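PDB 4ZWV: putative aminotransferase from Actinomadura melliaura, which probably transfers amino groups with pyridoxal 5'-phosphate as cofactor, and is thought to act on a sugar in the biosynthesis of the AT2433 aminopentose. Local coordinates for residues A[28-42]-A[240-253]. Residues are numbered along the deposited sequence; the frame is centred on the assembly and turned at random. Where two conformers were deposited one is given.
Sequences YLGQGPRVAEFESAL and HMTDLNAAIGLANL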
ATOM      1  N   TYR A  28      -5.020  -6.510 -19.153  1.00 19.19           N
ATOM      2  CA  TYR A  28      -5.349  -6.789 -17.762  1.00 18.72           C
ATOM      3  C   TYR A  28      -4.187  -6.417 -16.841  1.00 16.92           C
ATOM      4  O   TYR A  28      -3.149  -7.081 -16.816  1.00 19.62           O
ATOM      5  CB  TYR A  28      -5.744  -8.254 -17.566  1.00 21.87           C
ATOM      6  CG  TYR A  28      -6.312  -8.486 -16.187  1.00 22.52           C
ATOM      7  CD1 TYR A  28      -7.643  -8.188 -15.898  1.00 22.76           C
ATOM      8  CD2 TYR A  28      -5.507  -8.960 -15.162  1.00 19.66           C
ATOM      9  CE1 TYR A  28      -8.156  -8.374 -14.625  1.00 25.20           C
ATOM     10  CE2 TYR A  28      -6.008  -9.152 -13.894  1.00 20.61           C
ATOM     11  CZ  TYR A  28      -7.332  -8.858 -13.629  1.00 26.56           C
ATOM     12  OH  TYR A  28      -7.831  -9.046 -12.358  1.00 25.51           O
ATOM     13  N   LEU A  29      -4.385  -5.340 -16.087  1.00 16.44           N
ATOM     14  CA  LEU A  29      -3.335  -4.769 -15.250  1.00 18.12           C
ATOM     15  C   LEU A  29      -3.502  -5.147 -13.785  1.00 19.98           C
ATOM     16  O   LEU A  29      -2.631  -4.852 -12.967  1.00 25.16           O
ATOM     17  CB  LEU A  29      -3.309  -3.246 -15.389  1.00 17.14           C
ATOM     18  CG  LEU A  29      -2.444  -2.660 -16.517  1.00 24.51           C
ATOM     19  CD1 LEU A  29      -2.795  -3.250 -17.871  1.00 25.69           C
ATOM     20  CD2 LEU A  29      -2.574  -1.142 -16.548  1.00 26.33           C
ATOM     21  N   GLY A  30      -4.623  -5.776 -13.452  1.00 16.29           N
ATOM     22  CA  GLY A  30      -4.893  -6.160 -12.076  1.00 16.34           C
ATOM     23  C   GLY A  30      -4.195  -7.422 -11.605  1.00 13.77           C
ATOM     24  O   GLY A  30      -3.241  -7.913 -12.210  1.00 15.28           O
ATOM     25  N   GLN A  31      -4.679  -7.949 -10.488  1.00 14.04           N
ATOM     26  CA  GLN A  31      -4.144  -9.178  -9.933  1.00 12.52           C
ATOM     27  C   GLN A  31      -4.712 -10.370 -10.696  1.00 16.01           C
ATOM     28  O   GLN A  31      -5.892 -10.685 -10.565  1.00 17.99           O
ATOM     29  CB  GLN A  31      -4.486  -9.258  -8.449  1.00 15.63           C
ATOM     30  CG  GLN A  31      -4.027 -10.512  -7.766  1.00 15.52           C
ATOM     31  CD  GLN A  31      -4.959 -10.893  -6.645  1.00 19.03           C
ATOM     32  OE1 GLN A  31      -5.428 -10.032  -5.898  1.00 16.49           O
ATOM     33  NE2 GLN A  31      -5.239 -12.183  -6.524  1.00 26.76           N
ATOM     34  N   GLY A  32      -3.882 -11.019 -11.508  1.00 14.02           N
ATOM     35  CA  GLY A  32      -4.369 -12.057 -12.398  1.00 17.07           C
ATOM     36  C   GLY A  32      -3.350 -13.147 -12.672  1.00 15.44           C
ATOM     37  O   GLY A  32      -2.680 -13.630 -11.751  1.00 14.88           O
ATOM     38  N   PRO A  33      -3.210 -13.538 -13.948  1.00 14.55           N
ATOM     39  CA  PRO A  33      -2.370 -14.692 -14.284  1.00 15.01           C
ATOM     40  C   PRO A  33      -0.882 -14.500 -14.022  1.00 15.66           C
ATOM     41  O   PRO A  33      -0.220 -15.492 -13.712  1.00 17.60           O
ATOM     42  CB  PRO A  33      -2.634 -14.900 -15.787  1.00 17.94           C
ATOM     43  CG  PRO A  33      -3.177 -13.597 -16.271  1.00 22.43           C
ATOM     44  CD  PRO A  33      -3.941 -13.016 -15.117  1.00 15.94           C
ATOM     45  N   ARG A  34      -0.355 -13.284 -14.125  1.00 13.09           N
ATOM     46  CA  ARG A  34       1.072 -13.118 -13.856  1.00 12.99           C
ATOM     47  C   ARG A  34       1.353 -13.278 -12.363  1.00 11.44           C
ATOM     48  O   ARG A  34       2.358 -13.863 -11.980  1.00 12.26           O
ATOM     49  CB  ARG A  34       1.588 -11.762 -14.353  1.00 13.34           C
ATOM     50  CG  ARG A  34       1.385 -11.507 -15.856  1.00 15.38           C
ATOM     51  CD  ARG A  34       2.356 -12.300 -16.742  1.00 16.76           C
ATOM     52  NE  ARG A  34       2.083 -13.731 -16.763  1.00 21.18           N
ATOM     53  CZ  ARG A  34       1.090 -14.302 -17.434  1.00 21.47           C
ATOM     54  NH1 ARG A  34       0.932 -15.616 -17.383  1.00 25.35           N
ATOM     55  NH2 ARG A  34       0.246 -13.565 -18.144  1.00 21.01           N
ATOM     56  N   VAL A  35       0.458 -12.759 -11.525  1.00 11.68           N
ATOM     57  CA  VAL A  35       0.580 -12.962 -10.088  1.00  9.28           C
ATOM     58  C   VAL A  35       0.564 -14.452  -9.763  1.00 11.11           C
ATOM     59  O   VAL A  35       1.383 -14.926  -8.980  1.00 11.22           O
ATOM     60  CB  VAL A  35      -0.541 -12.238  -9.325  1.00  8.81           C
ATOM     61  CG1 VAL A  35      -0.655 -12.776  -7.885  1.00 10.28           C
ATOM     62  CG2 VAL A  35      -0.297 -10.747  -9.324  1.00 13.47           C
ATOM     63  N   ALA A  36      -0.356 -15.191 -10.376  1.00 12.26           N
ATOM     64  CA  ALA A  36      -0.431 -16.636 -10.152  1.00 15.62           C
ATOM     65  C   ALA A  36       0.859 -17.335 -10.585  1.00 13.20           C
ATOM     66  O   ALA A  36       1.369 -18.198  -9.871  1.00 14.65           O
ATOM     67  CB  ALA A  36      -1.628 -17.228 -10.885  1.00 16.51           C
ATOM     68  N   GLU A  37       1.392 -16.937 -11.737  1.00 13.95           N
ATOM     69  CA  GLU A  37       2.632 -17.504 -12.266  1.00 13.53           C
ATOM     70  C   GLU A  37       3.816 -17.228 -11.335  1.00 14.61           C
ATOM     71  O   GLU A  37       4.629 -18.108 -11.045  1.00 15.06           O
ATOM     72  CB  GLU A  37       2.914 -16.940 -13.668  1.00 14.49           C
ATOM     73  CG  GLU A  37       4.160 -17.521 -14.335  1.00 17.11           C
ATOM     74  CD  GLU A  37       4.494 -16.890 -15.674  1.00 24.10           C
ATOM     75  OE1 GLU A  37       3.718 -16.040 -16.162  1.00 22.91           O
ATOM     76  OE2 GLU A  37       5.548 -17.250 -16.242  1.00 27.33           O
ATOM     77  N   PHE A  38       3.896 -15.994 -10.849  1.00 12.42           N
ATOM     78  CA  PHE A  38       4.966 -15.582  -9.960  1.00 11.18           C
ATOM     79  C   PHE A  38       4.876 -16.321  -8.620  1.00 11.07           C
ATOM     80  O   PHE A  38       5.880 -16.829  -8.113  1.00 11.31           O
ATOM     81  CB  PHE A  38       4.884 -14.061  -9.778  1.00 11.43           C
ATOM     82  CG  PHE A  38       6.043 -13.446  -9.045  1.00 10.20           C
ATOM     83  CD1 PHE A  38       7.349 -13.759  -9.380  1.00 12.57           C
ATOM     84  CD2 PHE A  38       5.820 -12.498  -8.052  1.00 10.87           C
ATOM     85  CE1 PHE A  38       8.408 -13.166  -8.721  1.00 10.18           C
ATOM     86  CE2 PHE A  38       6.881 -11.894  -7.386  1.00 11.76           C
ATOM     87  CZ  PHE A  38       8.182 -12.235  -7.718  1.00 10.40           C
ATOM     88  N   GLU A  39       3.672 -16.398  -8.054  1.00 10.69           N
ATOM     89  CA  GLU A  39       3.489 -17.134  -6.807  1.00 10.37           C
ATOM     90  C   GLU A  39       3.896 -18.599  -6.946  1.00 13.62           C
ATOM     91  O   GLU A  39       4.556 -19.135  -6.060  1.00 13.22           O
ATOM     92  CB  GLU A  39       2.045 -17.022  -6.324  1.00 10.93           C
ATOM     93  CG  GLU A  39       1.746 -15.658  -5.738  1.00 11.03           C
ATOM     94  CD  GLU A  39       0.292 -15.497  -5.345  1.00 14.16           C
ATOM     95  OE1 GLU A  39      -0.521 -16.356  -5.741  1.00 16.40           O
ATOM     96  OE2 GLU A  39      -0.039 -14.503  -4.659  1.00 10.66           O
ATOM     97  N   SER A  40       3.517 -19.234  -8.053  0.55 12.86           N
ATOM     98  CA  SER A  40       3.890 -20.630  -8.286  0.55 16.91           C
ATOM     99  C   SER A  40       5.404 -20.796  -8.354  0.55 15.69           C
ATOM    100  O   SER A  40       5.962 -21.742  -7.787  0.55 15.05           O
ATOM    101  CB  SER A  40       3.247 -21.154  -9.571  0.55 16.94           C
ATOM    102  OG  SER A  40       1.856 -21.350  -9.397  0.55 22.78           O
ATOM    103  N   ALA A  41       6.071 -19.875  -9.044  1.00 14.00           N
ATOM    104  CA  ALA A  41       7.524 -19.940  -9.172  1.00 14.35           C
ATOM    105  C   ALA A  41       8.207 -19.759  -7.812  1.00 15.68           C
ATOM    106  O   ALA A  41       9.185 -20.446  -7.497  1.00 15.49           O
ATOM    107  CB  ALA A  41       8.019 -18.890 -10.165  1.00 15.17           C
ATOM    108  N   LEU A  42       7.696 -18.827  -7.013  1.00 13.81           N
ATOM    109  CA  LEU A  42       8.271 -18.575  -5.701  1.00 12.12           C
ATOM    110  C   LEU A  42       8.026 -19.743  -4.745  1.00 14.35           C
ATOM    111  O   LEU A  42       8.913 -20.105  -3.969  1.00 14.17           O
ATOM    112  CB  LEU A  42       7.707 -17.278  -5.105  1.00 11.12           C
ATOM    113  CG  LEU A  42       8.039 -16.011  -5.893  1.00 13.71           C
ATOM    114  CD1 LEU A  42       7.319 -14.802  -5.308  1.00 15.17           C
ATOM    115  CD2 LEU A  42       9.540 -15.782  -5.958  1.00 18.07           C
ATOM    116  N   HIS A 240      -2.565  -6.332  -1.899  1.00  8.76           N
ATOM    117  CA  HIS A 240      -2.132  -7.311  -2.897  1.00  9.80           C
ATOM    118  C   HIS A 240      -1.120  -6.757  -3.904  1.00  8.68           C
ATOM    119  O   HIS A 240      -0.864  -5.548  -3.965  1.00 10.52           O
ATOM    120  CB  HIS A 240      -3.353  -7.879  -3.638  1.00  9.45           C
ATOM    121  CG  HIS A 240      -4.022  -6.901  -4.549  1.00  9.25           C
ATOM    122  ND1 HIS A 240      -4.887  -7.299  -5.544  1.00 13.65           N
ATOM    123  CD2 HIS A 240      -3.980  -5.550  -4.603  1.00 14.43           C
ATOM    124  CE1 HIS A 240      -5.333  -6.234  -6.187  1.00 12.78           C
ATOM    125  NE2 HIS A 240      -4.795  -5.160  -5.641  1.00 15.65           N
HETATM  126  N   MSE A 241      -0.527  -7.686  -4.653  1.00  8.04           N
HETATM  127  CA  MSE A 241       0.314  -7.380  -5.807  1.00  8.80           C
HETATM  128  C   MSE A 241      -0.511  -7.532  -7.084  1.00  8.45           C
HETATM  129  O   MSE A 241      -1.388  -8.403  -7.152  1.00 10.37           O
HETATM  130  CB  MSE A 241       1.526  -8.328  -5.857  1.00  9.13           C
HETATM  131  CG  MSE A 241       2.469  -8.040  -7.018  1.00  9.32           C
HETATM  132 SE   MSE A 241       3.843  -9.384  -7.238  0.62 13.74          SE
HETATM  133  CE  MSE A 241       4.780  -9.161  -5.543  1.00 10.66           C
ATOM    134  N   THR A 242      -0.216  -6.719  -8.099  1.00  8.62           N
ATOM    135  CA  THR A 242      -0.888  -6.839  -9.388  1.00  8.97           C
ATOM    136  C   THR A 242       0.064  -7.351 -10.467  1.00  9.73           C
ATOM    137  O   THR A 242       1.272  -7.502 -10.226  1.00 10.65           O
ATOM    138  CB  THR A 242      -1.460  -5.506  -9.826  1.00 12.34           C
ATOM    139  OG1 THR A 242      -0.379  -4.573  -9.944  1.00 17.51           O
ATOM    140  CG2 THR A 242      -2.463  -5.007  -8.798  1.00 14.08           C
ATOM    141  N   ASP A 243      -0.479  -7.615 -11.654  1.00 11.56           N
ATOM    142  CA  ASP A 243       0.298  -8.290 -12.699  1.00 11.01           C
ATOM    143  C   ASP A 243       1.463  -7.465 -13.244  1.00 10.79           C
ATOM    144  O   ASP A 243       2.462  -8.041 -13.668  1.00 11.85           O
ATOM    145  CB  ASP A 243      -0.618  -8.713 -13.858  1.00 12.09           C
ATOM    146  CG  ASP A 243      -1.250 -10.084 -13.635  1.00 13.72           C
ATOM    147  OD1 ASP A 243      -1.285 -10.561 -12.472  1.00 12.34           O
ATOM    148  OD2 ASP A 243      -1.728 -10.682 -14.620  1.00 15.23           O
ATOM    149  N   LEU A 244       1.362  -6.136 -13.235  1.00 10.32           N
ATOM    150  CA  LEU A 244       2.482  -5.306 -13.688  1.00 11.13           C
ATOM    151  C   LEU A 244       3.751  -5.625 -12.897  1.00 11.47           C
ATOM    152  O   LEU A 244       4.838  -5.844 -13.469  1.00 12.67           O
ATOM    153  CB  LEU A 244       2.146  -3.821 -13.562  1.00 15.66           C
ATOM    154  CG  LEU A 244       3.262  -2.810 -13.813  1.00 21.73           C
ATOM    155  CD1 LEU A 244       3.775  -2.887 -15.256  1.00 21.09           C
ATOM    156  CD2 LEU A 244       2.780  -1.402 -13.476  1.00 27.13           C
ATOM    157  N   ASN A 245       3.614  -5.685 -11.581  1.00  9.69           N
ATOM    158  CA  ASN A 245       4.774  -5.929 -10.744  1.00  8.63           C
ATOM    159  C   ASN A 245       5.154  -7.396 -10.735  1.00  9.50           C
ATOM    160  O   ASN A 245       6.342  -7.716 -10.710  1.00 10.71           O
ATOM    161  CB  ASN A 245       4.498  -5.395  -9.337  1.00  8.61           C
ATOM    162  CG  ASN A 245       4.223  -3.911  -9.363  1.00 11.40           C
ATOM    163  OD1 ASN A 245       3.068  -3.488  -9.329  1.00 13.29           O
ATOM    164  ND2 ASN A 245       5.280  -3.111  -9.501  1.00 10.50           N
ATOM    165  N   ALA A 246       4.176  -8.295 -10.820  1.00  9.19           N
ATOM    166  CA  ALA A 246       4.523  -9.719 -10.902  1.00  9.18           C
ATOM    167  C   ALA A 246       5.326 -10.013 -12.174  1.00 11.21           C
ATOM    168  O   ALA A 246       6.241 -10.845 -12.151  1.00 10.70           O
ATOM    169  CB  ALA A 246       3.278 -10.587 -10.852  1.00 10.85           C
ATOM    170  N   ALA A 247       5.015  -9.318 -13.267  1.00  9.71           N
ATOM    171  CA  ALA A 247       5.744  -9.512 -14.525  1.00 10.32           C
ATOM    172  C   ALA A 247       7.214  -9.135 -14.369  1.00 11.51           C
ATOM    173  O   ALA A 247       8.099  -9.833 -14.871  1.00 12.10           O
ATOM    174  CB  ALA A 247       5.105  -8.704 -15.642  1.00 13.44           C
ATOM    175  N   ILE A 248       7.467  -8.042 -13.658  1.00 10.75           N
ATOM    176  CA  ILE A 248       8.828  -7.587 -13.419  1.00 10.21           C
ATOM    177  C   ILE A 248       9.577  -8.596 -12.543  1.00 11.09           C
ATOM    178  O   ILE A 248      10.715  -8.961 -12.845  1.00 11.12           O
ATOM    179  CB  ILE A 248       8.830  -6.184 -12.779  1.00  9.95           C
ATOM    180  CG1 ILE A 248       8.230  -5.184 -13.775  1.00 11.54           C
ATOM    181  CG2 ILE A 248      10.256  -5.775 -12.385  1.00 12.10           C
ATOM    182  CD1 ILE A 248       7.948  -3.814 -13.180  1.00 14.67           C
ATOM    183  N   GLY A 249       8.926  -9.067 -11.487  1.00 10.45           N
ATOM    184  CA  GLY A 249       9.509 -10.107 -10.651  1.00  9.43           C
ATOM    185  C   GLY A 249       9.844 -11.363 -11.435  1.00 11.90           C
ATOM    186  O   GLY A 249      10.914 -11.941 -11.247  1.00 11.81           O
ATOM    187  N   LEU A 250       8.942 -11.790 -12.316  1.00 10.14           N
ATOM    188  CA  LEU A 250       9.194 -12.977 -13.140  1.00 11.36           C
ATOM    189  C   LEU A 250      10.448 -12.801 -13.990  1.00 13.65           C
ATOM    190  O   LEU A 250      11.273 -13.719 -14.107  1.00 14.27           O
ATOM    191  CB  LEU A 250       7.993 -13.272 -14.043  1.00 12.56           C
ATOM    192  CG  LEU A 250       6.837 -13.947 -13.312  1.00 12.75           C
ATOM    193  CD1 LEU A 250       5.506 -13.790 -14.058  1.00 13.79           C
ATOM    194  CD2 LEU A 250       7.156 -15.416 -13.060  1.00 14.53           C
ATOM    195  N   ALA A 251      10.605 -11.612 -14.563  1.00 11.41           N
ATOM    196  CA  ALA A 251      11.771 -11.324 -15.384  1.00 11.93           C
ATOM    197  C   ALA A 251      13.053 -11.357 -14.568  1.00 14.57           C
ATOM    198  O   ALA A 251      14.109 -11.769 -15.056  1.00 17.33           O
ATOM    199  CB  ALA A 251      11.618  -9.961 -16.064  1.00 13.59           C
ATOM    200  N   ASN A 252      12.965 -10.933 -13.315  1.00 11.88           N
ATOM    201  CA  ASN A 252      14.158 -10.823 -12.494  1.00 11.58           C
ATOM    202  C   ASN A 252      14.542 -12.132 -11.801  1.00 14.51           C
ATOM    203  O   ASN A 252      15.645 -12.260 -11.260  1.00 14.86           O
ATOM    204  CB  ASN A 252      13.975  -9.701 -11.481  1.00 12.95           C
ATOM    205  CG  ASN A 252      14.121  -8.341 -12.119  1.00 15.62           C
ATOM    206  OD1 ASN A 252      14.842  -8.191 -13.109  1.00 18.87           O
ATOM    207  ND2 ASN A 252      13.439  -7.346 -11.573  1.00 13.59           N
ATOM    208  N   LEU A 253      13.651 -13.116 -11.846  1.00 15.66           N
ATOM    209  CA  LEU A 253      13.940 -14.415 -11.244  1.00 17.65           C
ATOM    210  C   LEU A 253      15.081 -15.119 -11.956  1.00 23.56           C
ATOM    211  O   LEU A 253      15.810 -15.894 -11.342  1.00 21.68           O
ATOM    212  CB  LEU A 253      12.707 -15.314 -11.260  1.00 17.95           C
ATOM    213  CG  LEU A 253      11.778 -15.231 -10.056  1.00 25.52           C
ATOM    214  CD1 LEU A 253      10.549 -16.089 -10.298  1.00 26.21           C
ATOM    215  CD2 LEU A 253      12.519 -15.685  -8.807  1.00 22.13           C
TER
HETATM  216  O   HOH W   1      -2.053  -9.645 -17.152  1.00 19.13           O
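The carboxylate of D243 receives three backbone N-H groups from the start of helix 33-46. D243 OD1 accepts from G32 N at 2.8 Å and from V35 N at 3.0 Å, from opposite faces of the carboxylate plane; R34 N reaches D243 OD2 at 3.0 Å, also from above that plane. A water joins OD2 to Y28 O, so both oxygens are held and the rotation fixed. D243 N donates to G30 O (2.8 Å). H240 ND1 points almost straight at Q31 OE1 (2.8 Å, 171°), meeting a lone pair in the amide plane.

Apolar packing continues; the axes of segments 33-42 and 243-253 approach to 7.8 Å at 38°. F38, with CG anti to its backbone N (chi1 -171°), enters a hole formed by A246, G249, L250 and L253; the selenium of M241 lies obliquely to its ring, 3.8 Å from F38 CD2, a Met-aromatic contact. L250 CD1 abuts the carboxylate of E37, which R34 grips through NE and NH1. The side chains of M241 and S185, a pyridoxal 5'-phosphate-binding residue, are about 9 Å apart.

This is knobs-into-holes helix packing beside a carboxylate-bound helix N terminus, in a probable PLP-dependent aminotransferase of the DegT/DnrJ/EryC1 family.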